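Local structure of galectin (Xenopus laevis, 3WUC) at residues 28-39 with 84-94; 94-102 with 111-121. The protein probably binds beta-galactosides such as lactose through a galectin-type carbohydrate-recognition domain folded as a beta-sandwich. All coordinates share one frame; numbering follows the deposited sequence.

How the interactions relate
Interaction 1 spans the interior of the galectin beta-sandwich between strands 36-39 and 89-94, while interaction 2 lies where the chain passes from strand 111-113 toward strand 120-127. Their centres lie about 21 Å apart, on opposite sides of the chain's centre. F94 belongs to both segment pairs, and L39 CB packs on I121 CG2 at 4.0 Å. The sugar site adjoins interaction 1, where R34 binds galactose directly; in interaction 2 the F112 side chain stays about 9 Å from that sugar.

Interaction 1: 28-39 with 84-94. With GAL (beta-D-galactopyranose), chain D.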
loop_
_atom_site.group_PDB
_atom_site.type_symbol
_atom_site.label_atom_id
_atom_site.label_comp_id
_atom_site.label_asym_id
_atom_site.label_seq_id
_atom_site.Cartn_x
_atom_site.Cartn_y
_atom_site.Cartn_z
ATOM N N ILE B 28 -6.325 7.418 14.828
ATOM C CA ILE B 28 -6.655 7.342 16.240
ATOM C C ILE B 28 -7.794 8.309 16.491
ATOM O O ILE B 28 -7.752 9.453 15.971
ATOM C CB ILE B 28 -5.476 7.687 17.126
ATOM C CG1 ILE B 28 -4.333 6.727 16.892
ATOM C CG2 ILE B 28 -5.928 7.647 18.611
ATOM C CD1 ILE B 28 -3.021 7.273 17.355
ATOM N N ALA B 29 -8.854 7.845 17.196
ATOM C CA ALA B 29 -9.920 8.775 17.549
ATOM C C ALA B 29 -9.435 10.096 18.217
ATOM O O ALA B 29 -8.648 10.099 19.169
ATOM C CB ALA B 29 -10.866 8.041 18.451
ATOM N N LYS B 30 -9.983 11.206 17.720
ATOM C CA LYS B 30 -9.598 12.538 18.219
ATOM C C LYS B 30 -10.022 12.674 19.679
ATOM O O LYS B 30 -11.130 12.294 20.057
ATOM C CB LYS B 30 -10.216 13.692 17.393
ATOM C CG LYS B 30 -9.902 15.116 17.939
ATOM C CD LYS B 30 -8.428 15.550 17.770
ATOM C CE LYS B 30 -7.447 15.051 18.861
ATOM N NZ LYS B 30 -7.174 15.881 20.094
ATOM N N GLY B 31 -9.079 13.105 20.483
ATOM C CA GLY B 31 -9.334 13.490 21.877
ATOM C C GLY B 31 -9.451 12.271 22.777
ATOM O O GLY B 31 -9.748 12.373 23.965
ATOM N N THR B 32 -9.099 11.097 22.264
ATOM C CA THR B 32 -9.408 9.861 22.971
ATOM C C THR B 32 -8.451 9.605 24.100
ATOM O O THR B 32 -7.316 10.129 24.131
ATOM C CB THR B 32 -9.342 8.665 22.005
ATOM O OG1 THR B 32 -9.990 7.542 22.611
ATOM C CG2 THR B 32 -7.901 8.311 21.694
ATOM N N ASN B 33 -8.900 8.818 25.102
ATOM C CA ASN B 33 -8.023 8.520 26.196
ATOM C C ASN B 33 -6.996 7.399 25.944
ATOM O O ASN B 33 -6.049 7.229 26.640
ATOM C CB ASN B 33 -8.795 8.320 27.499
ATOM C CG ASN B 33 -9.779 7.184 27.456
ATOM O OD1 ASN B 33 -9.935 6.428 26.468
ATOM N ND2 ASN B 33 -10.571 7.110 28.523
ATOM N N ARG B 34 -7.331 6.518 24.990
ATOM C CA ARG B 34 -6.549 5.318 24.745
ATOM C C ARG B 34 -7.135 4.668 23.490
ATOM O O ARG B 34 -8.301 4.940 23.090
ATOM C CB ARG B 34 -6.598 4.360 25.941
ATOM C CG ARG B 34 -7.924 3.669 26.136
ATOM C CD ARG B 34 -7.820 2.776 27.324
ATOM N NE ARG B 34 -9.057 2.070 27.622
ATOM C CZ ARG B 34 -9.162 0.782 27.835
ATOM N NH1 ARG B 34 -8.145 -0.090 27.837
ATOM N NH2 ARG B 34 -10.409 0.327 28.146
ATOM N N PHE B 35 -6.303 3.823 22.876
ATOM C CA PHE B 35 -6.744 2.994 21.738
ATOM C C PHE B 35 -6.080 1.664 21.793
ATOM O O PHE B 35 -5.084 1.431 22.486
ATOM C CB PHE B 35 -6.518 3.714 20.397
ATOM C CG PHE B 35 -5.089 3.725 19.880
ATOM C CD1 PHE B 35 -4.211 4.663 20.317
ATOM C CD2 PHE B 35 -4.692 2.779 18.980
ATOM C CE1 PHE B 35 -2.890 4.698 19.799
ATOM C CE2 PHE B 35 -3.392 2.736 18.501
ATOM C CZ PHE B 35 -2.513 3.682 18.918
ATOM N N ALA B 36 -6.568 0.663 21.078
ATOM C CA ALA B 36 -5.976 -0.635 21.119
ATOM C C ALA B 36 -6.070 -1.356 19.812
ATOM O O ALA B 36 -7.089 -1.176 19.070
ATOM C CB ALA B 36 -6.659 -1.530 22.173
ATOM N N VAL B 37 -5.070 -2.194 19.580
ATOM C CA VAL B 37 -5.107 -3.227 18.526
ATOM C C VAL B 37 -4.847 -4.546 19.228
ATOM O O VAL B 37 -3.924 -4.720 20.015
ATOM C CB VAL B 37 -4.029 -3.016 17.422
ATOM C CG1 VAL B 37 -4.177 -4.130 16.384
ATOM C CG2 VAL B 37 -4.204 -1.688 16.756
ATOM N N ASP B 38 -5.782 -5.489 19.046
ATOM C CA ASP B 38 -5.794 -6.768 19.707
ATOM C C ASP B 38 -5.658 -7.890 18.711
ATOM O O ASP B 38 -6.245 -7.889 17.605
ATOM C CB ASP B 38 -7.140 -7.031 20.376
ATOM C CG ASP B 38 -7.471 -6.078 21.490
ATOM O OD1 ASP B 38 -6.535 -5.566 22.179
ATOM O OD2 ASP B 38 -8.674 -5.844 21.714
ATOM N N LEU B 39 -4.875 -8.850 19.058
ATOM C CA LEU B 39 -4.604 -10.064 18.290
ATOM C C LEU B 39 -4.835 -11.305 19.087
ATOM O O LEU B 39 -4.383 -11.398 20.254
ATOM C CB LEU B 39 -3.153 -10.053 17.709
ATOM C CG LEU B 39 -2.808 -8.929 16.725
ATOM C CD1 LEU B 39 -2.496 -7.578 17.373
ATOM C CD2 LEU B 39 -1.598 -9.471 16.010
ATOM N N PHE B 84 2.620 8.563 19.408
ATOM C CA PHE B 84 1.251 8.668 18.968
ATOM C C PHE B 84 0.633 10.004 19.324
ATOM O O PHE B 84 1.023 10.621 20.296
ATOM C CB PHE B 84 0.305 7.592 19.691
ATOM C CG PHE B 84 0.817 6.212 19.622
ATOM C CD1 PHE B 84 0.701 5.473 18.429
ATOM C CD2 PHE B 84 1.546 5.636 20.665
ATOM C CE1 PHE B 84 1.219 4.228 18.382
ATOM C CE2 PHE B 84 2.099 4.370 20.612
ATOM C CZ PHE B 84 1.943 3.667 19.427
ATOM N N LYS B 85 -0.294 10.423 18.509
ATOM C CA LYS B 85 -1.086 11.639 18.720
ATOM C C LYS B 85 -2.533 11.351 18.392
ATOM O O LYS B 85 -2.882 10.872 17.265
ATOM C CB LYS B 85 -0.544 12.773 17.871
ATOM C CG LYS B 85 -1.168 14.116 18.224
ATOM C CD LYS B 85 -0.756 15.202 17.195
ATOM C CE LYS B 85 -1.574 16.488 17.369
ATOM N NZ LYS B 85 -1.042 17.113 18.605
ATOM N N SER B 86 -3.438 11.667 19.345
ATOM C CA SER B 86 -4.806 11.394 19.067
ATOM C C SER B 86 -5.318 12.247 17.885
ATOM O O SER B 86 -4.868 13.413 17.676
ATOM C CB SER B 86 -5.679 11.580 20.343
ATOM O OG SER B 86 -5.696 12.946 20.674
ATOM N N GLY B 87 -6.183 11.677 17.062
ATOM C CA GLY B 87 -6.668 12.287 15.856
ATOM C C GLY B 87 -5.781 12.127 14.634
ATOM O O GLY B 87 -6.268 12.370 13.509
ATOM N N SER B 88 -4.570 11.588 14.844
ATOM C CA SER B 88 -3.656 11.351 13.743
ATOM C C SER B 88 -3.624 9.886 13.268
ATOM O O SER B 88 -4.056 8.936 13.967
ATOM C CB SER B 88 -2.234 11.708 14.093
ATOM O OG SER B 88 -2.113 13.114 14.350
ATOM N N GLU B 89 -3.107 9.703 12.082
ATOM C CA GLU B 89 -2.794 8.373 11.597
ATOM C C GLU B 89 -1.637 7.751 12.355
ATOM O O GLU B 89 -0.761 8.416 12.942
ATOM C CB GLU B 89 -2.528 8.337 10.094
ATOM C CG GLU B 89 -3.501 9.069 9.187
ATOM C CD GLU B 89 -3.256 8.762 7.709
ATOM O OE1 GLU B 89 -2.336 7.935 7.339
ATOM O OE2 GLU B 89 -4.096 9.276 6.937
ATOM N N THR B 90 -1.638 6.405 12.423
ATOM C CA THR B 90 -0.599 5.675 13.016
ATOM C C THR B 90 -0.472 4.331 12.311
ATOM O O THR B 90 -1.334 3.964 11.513
ATOM C CB THR B 90 -0.731 5.495 14.528
ATOM O OG1 THR B 90 0.463 4.983 15.073
ATOM C CG2 THR B 90 -1.825 4.449 14.847
ATOM N N MET B 91 0.605 3.669 12.509
ATOM C CA MET B 91 0.877 2.335 11.925
ATOM C C MET B 91 1.554 1.468 12.976
ATOM O O MET B 91 2.519 1.879 13.604
ATOM C CB MET B 91 1.763 2.408 10.678
ATOM C CG MET B 91 2.013 1.082 10.082
ATOM S SD MET B 91 2.823 1.235 8.470
ATOM C CE MET B 91 4.362 1.915 8.951
ATOM N N LEU B 92 1.032 0.238 13.189
ATOM C CA LEU B 92 1.640 -0.751 14.044
ATOM C C LEU B 92 1.842 -2.028 13.258
ATOM O O LEU B 92 0.929 -2.417 12.506
ATOM C CB LEU B 92 0.732 -1.016 15.295
ATOM C CG LEU B 92 0.585 0.166 16.295
ATOM C CD1 LEU B 92 -0.555 -0.115 17.290
ATOM C CD2 LEU B 92 1.869 0.251 17.074
ATOM N N ILE B 93 2.985 -2.650 13.375
ATOM C CA ILE B 93 3.283 -3.889 12.650
ATOM C C ILE B 93 3.573 -4.958 13.714
ATOM O O ILE B 93 4.308 -4.735 14.659
ATOM C CB ILE B 93 4.451 -3.725 11.670
ATOM C CG1 ILE B 93 4.058 -2.676 10.670
ATOM C CG2 ILE B 93 4.724 -5.030 11.027
ATOM C CD1 ILE B 93 5.236 -2.330 9.782
ATOM N N PHE B 94 2.984 -6.137 13.568
ATOM C CA PHE B 94 3.167 -7.243 14.529
ATOM C C PHE B 94 3.781 -8.417 13.827
ATOM O O PHE B 94 3.169 -8.952 12.904
ATOM C CB PHE B 94 1.810 -7.632 15.134
ATOM C CG PHE B 94 1.072 -6.507 15.815
ATOM C CD1 PHE B 94 0.326 -5.594 15.167
ATOM C CD2 PHE B 94 1.207 -6.384 17.204
ATOM C CE1 PHE B 94 -0.321 -4.532 15.783
ATOM C CE2 PHE B 94 0.514 -5.326 17.861
ATOM C CZ PHE B 94 -0.201 -4.464 17.177
HETATM C C1 GAL D . -7.816 -2.837 32.005
HETATM C C2 GAL D . -8.670 -2.184 30.951
HETATM C C3 GAL D . -8.823 -3.091 29.751
HETATM C C4 GAL D . -7.443 -3.544 29.286
HETATM C C5 GAL D . -6.690 -4.154 30.490
HETATM C C6 GAL D . -5.300 -4.581 30.068
HETATM O O2 GAL D . -9.982 -2.007 31.543
HETATM O O3 GAL D . -9.626 -2.504 28.765
HETATM O O4 GAL D . -6.736 -2.442 28.663
HETATM O O5 GAL D . -6.557 -3.153 31.486
HETATM O O6 GAL D . -4.530 -5.073 31.152
HETATM O O HOH W 1 -6.123 12.569 23.531
#
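Strands 36-39 and 89-94 belong to the two facing sheets of the galectin beta-sandwich, run nearly parallel at 22° with their axes 10.0 Å apart, and are preceded by type II turns at A29-T32 and K85-S88, linked by backbone bonds at I28. Between the strands the contact is apolar. L39 sets CD1 squarely over the F94 ring, a CH-pi contact 3.7 Å from the centroid, while V37 CG1 meets the same ring obliquely. V37 is splayed by its first torsion (chi1 -179°): CG1 serves F94, and CG2 slides past L92 to within 4.0 Å of its CD1. Farther along, F35 and F84 form a T-shaped pair, the edge of F35 presented to the face of F84 with the planes at 75°. I28 CG1 covers one face of F35 near its rim, and I28 CD1 reaches on to F84 CB and T90.

At the turns, I28 N gives S88 O a nearly straight hydrogen bond of 2.9 Å, and G87 N returns a weak, bent one to I28 O. The bent K30 chain folds over this corner, where its CD leaves little room above G87, whose own backbone angles also suit a residue without CB. S86 OG accepts a weak bond from G31 N and shares a water with T32 O; S88 OG instead turns to G107 O of the second subunit.

On the other side of segment 28-39, R34 extends straight from CG to NE toward the sugar, its guanidinium further placed by N51 and in cation-pi contact with Y56. Galactose O3 lies in the guanidinium plane at its edge, gripped by NH1 and NH2 at 3.0 Å each, while R34 NH1 adds a weak, bent bond to galactose O4.

Interaction 2: 94-102 with 111-121; sequences FDFEDCITV and PFTCRFPIEVI
I121 lays CD1 over the centre of the F96 ring, 3.6 Å from the centroid and almost on the ring normal, where the chain leaves the antiparallel hairpin 99-103/109-113 of one galectin sheet and passes to strand 120-127 of the other. F96 and I121 slide past each other in opposite directions. F96 reaches across to residues 118-121 because chi1 of -177° turns its ring away from the backbone N: the I118 side chain crosses that of F96 obliquely, V120 CA sits at the ring edge, and E119 O approaches F96 CE2 to 3.6 Å. The C114 sulfur also lies near the ring plane, 4.3 Å from F96 CE1, and it joins this cluster to I100 CD1. Beyond, I47 of strand 45-53, in the other sheet, touches I100, C114 and I118.

Outward, the hairpin backbone takes over. I100 and F112 form a hydrogen-bonded pair, F112 N to I100 O at 2.8 Å and I100 N to F112 O at 2.9 Å, the latter donor standing above the carbonyl plane. On the opposite face C99 SG packs against P111 CB. Just past the paired residues, C114 N makes a nearly straight bond to D98 O.

At the polar edge, K18 bridges D98 and E119, probably easing repulsion between their carboxylates. R115 NE and T113 N hydrogen-bond a malonate, probably from the crystallisation liquor, and F112 CZ stands 3.6 Å above the centre of the R115 guanidinium plane.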
loop_
_atom_site.group_PDB
_atom_site.type_symbol
_atom_site.label_atom_id
_atom_site.label_comp_id
_atom_site.label_asym_id
_atom_site.label_seq_id
_atom_site.Cartn_x
_atom_site.Cartn_y
_atom_site.Cartn_z
ATOM N N PHE B 94 2.984 -6.137 13.568
ATOM C CA PHE B 94 3.167 -7.243 14.529
ATOM C C PHE B 94 3.781 -8.417 13.827
ATOM O O PHE B 94 3.169 -8.952 12.904
ATOM C CB PHE B 94 1.810 -7.632 15.134
ATOM C CG PHE B 94 1.072 -6.507 15.815
ATOM C CD1 PHE B 94 0.326 -5.594 15.167
ATOM C CD2 PHE B 94 1.207 -6.384 17.204
ATOM C CE1 PHE B 94 -0.321 -4.532 15.783
ATOM C CE2 PHE B 94 0.514 -5.326 17.861
ATOM C CZ PHE B 94 -0.201 -4.464 17.177
ATOM N N ASP B 95 4.950 -8.840 14.238
ATOM C CA ASP B 95 5.639 -10.014 13.701
ATOM C C ASP B 95 5.253 -11.200 14.580
ATOM O O ASP B 95 5.517 -11.171 15.763
ATOM C CB ASP B 95 7.169 -9.889 13.816
ATOM C CG ASP B 95 7.756 -8.851 13.003
ATOM O OD1 ASP B 95 7.035 -8.361 12.101
ATOM O OD2 ASP B 95 8.972 -8.505 13.306
ATOM N N PHE B 96 4.552 -12.180 14.057
ATOM C CA PHE B 96 4.142 -13.316 14.837
ATOM C C PHE B 96 5.195 -14.419 14.833
ATOM O O PHE B 96 5.506 -14.997 13.776
ATOM C CB PHE B 96 2.857 -13.797 14.256
ATOM C CG PHE B 96 2.207 -14.950 14.977
ATOM C CD1 PHE B 96 2.361 -15.144 16.312
ATOM C CD2 PHE B 96 1.376 -15.779 14.263
ATOM C CE1 PHE B 96 1.721 -16.244 16.974
ATOM C CE2 PHE B 96 0.685 -16.847 14.860
ATOM C CZ PHE B 96 0.856 -17.086 16.247
ATOM N N GLU B 97 5.779 -14.674 16.037
ATOM C CA GLU B 97 6.752 -15.728 16.271
ATOM C C GLU B 97 6.455 -16.180 17.694
ATOM O O GLU B 97 5.577 -15.596 18.392
ATOM C CB GLU B 97 8.198 -15.208 16.113
ATOM C CG GLU B 97 8.488 -14.602 14.754
ATOM C CD GLU B 97 8.646 -15.588 13.626
ATOM O OE1 GLU B 97 8.526 -16.792 13.873
ATOM O OE2 GLU B 97 8.865 -15.158 12.457
ATOM N N ASP B 98 7.231 -17.170 18.193
ATOM C CA ASP B 98 7.149 -17.516 19.586
ATOM C C ASP B 98 7.244 -16.344 20.492
ATOM O O ASP B 98 6.605 -16.283 21.568
ATOM C CB ASP B 98 8.294 -18.538 19.948
ATOM C CG ASP B 98 8.072 -19.924 19.262
ATOM O OD1 ASP B 98 6.955 -20.235 18.787
ATOM O OD2 ASP B 98 9.009 -20.744 19.254
ATOM N N CYS B 99 8.081 -15.376 20.125
ATOM C CA CYS B 99 8.088 -14.052 20.739
ATOM C C CYS B 99 7.546 -13.073 19.701
ATOM O O CYS B 99 8.149 -12.989 18.615
ATOM C CB CYS B 99 9.459 -13.644 21.098
ATOM S SG CYS B 99 9.490 -12.111 22.075
ATOM N N ILE B 100 6.406 -12.475 19.971
ATOM C CA ILE B 100 5.824 -11.431 19.101
ATOM C C ILE B 100 6.710 -10.234 19.164
ATOM O O ILE B 100 7.270 -9.899 20.231
ATOM C CB ILE B 100 4.370 -11.156 19.482
ATOM C CG1 ILE B 100 3.590 -12.445 19.208
ATOM C CG2 ILE B 100 3.770 -9.935 18.738
ATOM C CD1 ILE B 100 2.174 -12.437 19.756
ATOM N N THR B 101 6.915 -9.570 18.009
ATOM C CA THR B 101 7.562 -8.300 17.992
ATOM C C THR B 101 6.534 -7.207 17.586
ATOM O O THR B 101 5.989 -7.297 16.482
ATOM C CB THR B 101 8.797 -8.231 17.065
ATOM O OG1 THR B 101 9.778 -9.228 17.471
ATOM C CG2 THR B 101 9.415 -6.871 17.186
ATOM N N VAL B 102 6.290 -6.239 18.446
ATOM C CA VAL B 102 5.444 -5.071 18.142
ATOM C C VAL B 102 6.391 -3.956 17.613
ATOM O O VAL B 102 7.243 -3.463 18.390
ATOM C CB VAL B 102 4.630 -4.518 19.308
ATOM C CG1 VAL B 102 3.701 -3.432 18.874
ATOM C CG2 VAL B 102 3.922 -5.720 20.042
ATOM N N PRO B 111 9.320 -6.503 22.415
ATOM C CA PRO B 111 9.080 -7.985 22.429
ATOM C C PRO B 111 7.907 -8.310 23.337
ATOM O O PRO B 111 7.680 -7.642 24.362
ATOM C CB PRO B 111 10.406 -8.580 22.966
ATOM C CG PRO B 111 11.023 -7.434 23.711
ATOM C CD PRO B 111 10.545 -6.101 23.179
ATOM N N PHE B 112 7.134 -9.307 22.968
ATOM C CA PHE B 112 6.061 -9.749 23.817
ATOM C C PHE B 112 5.967 -11.248 23.636
ATOM O O PHE B 112 5.450 -11.776 22.633
ATOM C CB PHE B 112 4.708 -9.013 23.500
ATOM C CG PHE B 112 3.696 -9.129 24.561
ATOM C CD1 PHE B 112 3.885 -8.681 25.869
ATOM C CD2 PHE B 112 2.517 -9.813 24.306
ATOM C CE1 PHE B 112 2.955 -8.835 26.881
ATOM C CE2 PHE B 112 1.553 -9.935 25.280
ATOM C CZ PHE B 112 1.756 -9.494 26.601
ATOM N N THR B 113 6.466 -12.012 24.613
ATOM C CA THR B 113 6.517 -13.465 24.444
ATOM C C THR B 113 5.102 -14.036 24.458
ATOM O O THR B 113 4.249 -13.521 25.222
ATOM C CB THR B 113 7.274 -14.107 25.646
ATOM O OG1 THR B 113 8.569 -13.546 25.708
ATOM C CG2 THR B 113 7.413 -15.565 25.459
ATOM N N CYS B 114 4.831 -15.074 23.633
ATOM C CA CYS B 114 3.545 -15.720 23.662
ATOM C C CYS B 114 3.312 -16.326 25.075
ATOM O O CYS B 114 4.149 -17.130 25.495
ATOM C CB CYS B 114 3.428 -16.815 22.645
ATOM S SG CYS B 114 3.242 -16.178 20.960
ATOM N N ARG B 115 2.276 -15.897 25.753
ATOM C CA ARG B 115 2.004 -16.410 27.127
ATOM C C ARG B 115 1.259 -17.710 27.155
ATOM O O ARG B 115 1.161 -18.325 28.194
ATOM C CB ARG B 115 1.259 -15.410 27.868
ATOM C CG ARG B 115 2.293 -14.293 28.196
ATOM C CD ARG B 115 1.571 -13.151 28.735
ATOM N NE ARG B 115 2.454 -12.193 29.390
ATOM C CZ ARG B 115 1.993 -11.089 29.963
ATOM N NH1 ARG B 115 2.853 -10.238 30.576
ATOM N NH2 ARG B 115 0.697 -10.796 29.894
ATOM N N PHE B 116 0.680 -18.095 26.027
ATOM C CA PHE B 116 0.016 -19.408 25.873
ATOM C C PHE B 116 0.311 -19.952 24.485
ATOM O O PHE B 116 0.647 -19.160 23.612
ATOM C CB PHE B 116 -1.500 -19.363 26.179
ATOM C CG PHE B 116 -2.299 -18.353 25.371
ATOM C CD1 PHE B 116 -2.831 -18.680 24.131
ATOM C CD2 PHE B 116 -2.491 -17.056 25.832
ATOM C CE1 PHE B 116 -3.557 -17.724 23.390
ATOM C CE2 PHE B 116 -3.238 -16.146 25.122
ATOM C CZ PHE B 116 -3.730 -16.473 23.893
ATOM N N PRO B 117 0.265 -21.277 24.265
ATOM C CA PRO B 117 0.580 -21.810 22.970
ATOM C C PRO B 117 -0.457 -21.361 21.928
ATOM O O PRO B 117 -1.702 -21.369 22.191
ATOM C CB PRO B 117 0.552 -23.334 23.181
ATOM C CG PRO B 117 1.003 -23.475 24.610
ATOM C CD PRO B 117 0.283 -22.367 25.285
ATOM N N ILE B 118 0.054 -20.864 20.820
ATOM C CA ILE B 118 -0.827 -20.443 19.701
ATOM C C ILE B 118 -0.085 -20.585 18.396
ATOM O O ILE B 118 1.026 -20.239 18.298
ATOM C CB ILE B 118 -1.352 -19.010 19.898
ATOM C CG1 ILE B 118 -2.312 -18.613 18.760
ATOM C CG2 ILE B 118 -0.173 -18.075 20.062
ATOM C CD1 ILE B 118 -3.143 -17.393 19.129
ATOM N N GLU B 119 -0.707 -21.162 17.380
ATOM C CA GLU B 119 -0.049 -21.346 16.090
ATOM C C GLU B 119 -0.663 -20.459 15.007
ATOM O O GLU B 119 -0.047 -20.256 14.025
ATOM C CB GLU B 119 -0.040 -22.798 15.627
ATOM C CG GLU B 119 1.063 -23.605 16.399
ATOM C CD GLU B 119 2.515 -22.983 16.267
ATOM O OE1 GLU B 119 3.052 -22.774 15.115
ATOM O OE2 GLU B 119 3.164 -22.704 17.309
ATOM N N VAL B 120 -1.871 -19.980 15.222
ATOM C CA VAL B 120 -2.579 -19.130 14.224
ATOM C C VAL B 120 -3.308 -18.044 14.940
ATOM O O VAL B 120 -4.084 -18.293 15.867
ATOM C CB VAL B 120 -3.551 -19.952 13.350
ATOM C CG1 VAL B 120 -4.234 -19.081 12.312
ATOM C CG2 VAL B 120 -2.846 -21.096 12.674
ATOM N N ILE B 121 -3.081 -16.805 14.521
ATOM C CA ILE B 121 -3.904 -15.663 14.916
ATOM C C ILE B 121 -4.985 -15.426 13.943
ATOM O O ILE B 121 -4.769 -15.190 12.744
ATOM C CB ILE B 121 -3.036 -14.342 15.057
ATOM C CG1 ILE B 121 -2.042 -14.622 16.233
ATOM C CG2 ILE B 121 -3.902 -13.084 15.240
ATOM C CD1 ILE B 121 -1.037 -13.550 16.306
#